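XRE family transcriptional regulator (Pseudomonas putida, PDB 6F8H) is the HigA-type antitoxin GraA, which probably both counteracts the toxin GraT and binds operator DNA through its helix-turn-helix domain as a transcriptional regulator. Local coordinates at residues L36-V42 against R64-L69. Residue numbers count along the deposited sequence, not the author numbering.
Sequences LARALGV and RLSICL
Segments 36-40 and 64-69, the ends of helices 33-40 and 59-69, cross at 106° with axes 9.9 Å apart at closest approach; the nearest CA pair is L40–R64, 5.6 Å. L36, chi1 t and chi2 p, brings CD1 to 4.0 Å from C68 SG and 4.1 Å from L69 CD2, in a core that L21 of helix 17-29 also enters. One turn on, A39 CB lies 3.7 Å from C68 SG; C68 points its CA-to-CB bond toward this helix and has chi1 t. L40 (m, t) fills the angle between the helices: its CD2 packs 3.5 Å from C68 CB, 4.0 Å from L65 CD2 and 4.1 Å from R64 CB. Helix 33-40, the first helix of the helix-turn-helix, then stops in a Schellman motif, with G41 at C' (phi 70°, psi 30°), G41 N hydrogen-bonded to R38 O (3.2 Å) and V42 N to A37 O (3.1 Å); the chain turns here toward helix 44-51, the presumed recognition helix. The L40 carbonyl accepts a hydrogen bond from R64 NH1 (NH1 to O 2.9 Å), while G41 O lies over one guanidinium face. R64 (m, t, t) is extended through chi2 and chi3, and chi4 of -84° turns its guanidinium; NE forms a salt bridge with D60, and NH1 also hydrogen-bonds S99 OG of the second subunit. V42 sets CG1 3.6 Å from R64 CD.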
loop_
_atom_site.group_PDB
_atom_site.type_symbol
_atom_site.label_atom_id
_atom_site.label_comp_id
_atom_site.label_asym_id
_atom_site.label_seq_id
_atom_site.Cartn_x
_atom_site.Cartn_y
_atom_site.Cartn_z
ATOM N N LEU A 36 -0.555 19.872 12.811
ATOM C CA LEU A 36 -1.092 18.917 11.834
ATOM C C LEU A 36 -1.802 17.770 12.542
ATOM O O LEU A 36 -2.917 17.378 12.164
ATOM C CB LEU A 36 0.021 18.382 10.925
ATOM C CG LEU A 36 -0.445 17.398 9.868
ATOM C CD1 LEU A 36 -1.539 18.003 8.948
ATOM C CD2 LEU A 36 0.737 16.887 9.069
ATOM N N ALA A 37 -1.155 17.252 13.590
ATOM C CA ALA A 37 -1.706 16.142 14.388
ATOM C C ALA A 37 -3.077 16.455 14.967
ATOM O O ALA A 37 -3.985 15.626 14.900
ATOM C CB ALA A 37 -0.740 15.764 15.528
ATOM N N ARG A 38 -3.210 17.632 15.573
ATOM C CA ARG A 38 -4.496 18.038 16.128
ATOM C C ARG A 38 -5.596 18.036 15.053
ATOM O O ARG A 38 -6.705 17.542 15.294
ATOM C CB ARG A 38 -4.415 19.420 16.771
ATOM C CG ARG A 38 -5.742 19.827 17.445
ATOM C CD ARG A 38 -5.783 21.284 17.904
ATOM N NE ARG A 38 -4.554 21.671 18.602
ATOM C CZ ARG A 38 -4.418 22.776 19.333
ATOM N NH1 ARG A 38 -5.453 23.603 19.487
ATOM N NH2 ARG A 38 -3.254 23.048 19.916
ATOM N N ALA A 39 -5.289 18.571 13.868
ATOM C CA ALA A 39 -6.290 18.637 12.811
ATOM C C ALA A 39 -6.601 17.241 12.259
ATOM O O ALA A 39 -7.749 16.940 11.914
ATOM C CB ALA A 39 -5.831 19.582 11.690
ATOM N N LEU A 40 -5.580 16.390 12.187
ATOM C CA LEU A 40 -5.744 14.993 11.766
ATOM C C LEU A 40 -6.521 14.133 12.756
ATOM O O LEU A 40 -7.018 13.061 12.396
ATOM C CB LEU A 40 -4.380 14.343 11.533
ATOM C CG LEU A 40 -3.570 14.829 10.325
ATOM C CD1 LEU A 40 -2.193 14.133 10.253
ATOM C CD2 LEU A 40 -4.363 14.600 9.050
ATOM N N GLY A 41 -6.613 14.589 14.002
ATOM C CA GLY A 41 -7.193 13.784 15.067
ATOM C C GLY A 41 -6.311 12.597 15.448
ATOM O O GLY A 41 -6.819 11.557 15.839
ATOM N N VAL A 42 -4.996 12.741 15.301
ATOM C CA VAL A 42 -4.041 11.697 15.688
ATOM C C VAL A 42 -3.014 12.248 16.673
ATOM O O VAL A 42 -2.972 13.444 16.945
ATOM C CB VAL A 42 -3.264 11.088 14.466
ATOM C CG1 VAL A 42 -4.223 10.619 13.387
ATOM C CG2 VAL A 42 -2.246 12.097 13.893
ATOM N N ARG A 64 -7.632 10.495 6.695
ATOM C CA ARG A 64 -7.477 11.673 7.546
ATOM C C ARG A 64 -6.751 12.792 6.805
ATOM O O ARG A 64 -7.185 13.946 6.833
ATOM C CB ARG A 64 -6.732 11.305 8.849
ATOM C CG ARG A 64 -7.549 10.332 9.724
ATOM C CD ARG A 64 -6.872 9.900 11.021
ATOM N NE ARG A 64 -7.786 9.071 11.818
ATOM C CZ ARG A 64 -8.708 9.560 12.647
ATOM N NH1 ARG A 64 -8.818 10.866 12.827
ATOM N NH2 ARG A 64 -9.509 8.742 13.309
ATOM N N LEU A 65 -5.664 12.452 6.118
ATOM C CA LEU A 65 -4.894 13.474 5.388
ATOM C C LEU A 65 -5.715 14.115 4.254
ATOM O O LEU A 65 -5.660 15.334 4.032
ATOM C CB LEU A 65 -3.609 12.857 4.829
ATOM C CG LEU A 65 -2.481 12.621 5.852
ATOM C CD1 LEU A 65 -1.472 11.585 5.356
ATOM C CD2 LEU A 65 -1.782 13.925 6.095
ATOM N N SER A 66 -6.474 13.286 3.544
ATOM C CA SER A 66 -7.275 13.762 2.424
ATOM C C SER A 66 -8.320 14.787 2.884
ATOM O O SER A 66 -8.540 15.801 2.226
ATOM C CB SER A 66 -7.964 12.593 1.733
ATOM O OG SER A 66 -8.983 12.053 2.537
ATOM N N ILE A 67 -8.972 14.517 4.013
ATOM C CA ILE A 67 -9.911 15.486 4.558
ATOM C C ILE A 67 -9.176 16.725 5.026
ATOM O O ILE A 67 -9.541 17.845 4.685
ATOM C CB ILE A 67 -10.732 14.903 5.732
ATOM C CG1 ILE A 67 -11.620 13.779 5.220
ATOM C CG2 ILE A 67 -11.613 15.977 6.340
ATOM C CD1 ILE A 67 -12.463 13.163 6.289
ATOM N N CYS A 68 -8.113 16.507 5.787
ATOM C CA CYS A 68 -7.405 17.593 6.441
ATOM C C CYS A 68 -6.717 18.531 5.451
ATOM O O CYS A 68 -6.713 19.748 5.649
ATOM C CB CYS A 68 -6.377 17.021 7.430
ATOM S SG CYS A 68 -5.440 18.265 8.305
ATOM N N LEU A 69 -6.151 17.975 4.381
ATOM C CA LEU A 69 -5.337 18.784 3.471
ATOM C C LEU A 69 -5.939 18.940 2.077
ATOM O O LEU A 69 -5.282 19.486 1.189
ATOM C CB LEU A 69 -3.924 18.188 3.338
ATOM C CG LEU A 69 -3.084 17.978 4.595
ATOM C CD1 LEU A 69 -1.850 17.146 4.281
ATOM C CD2 LEU A 69 -2.685 19.318 5.205
#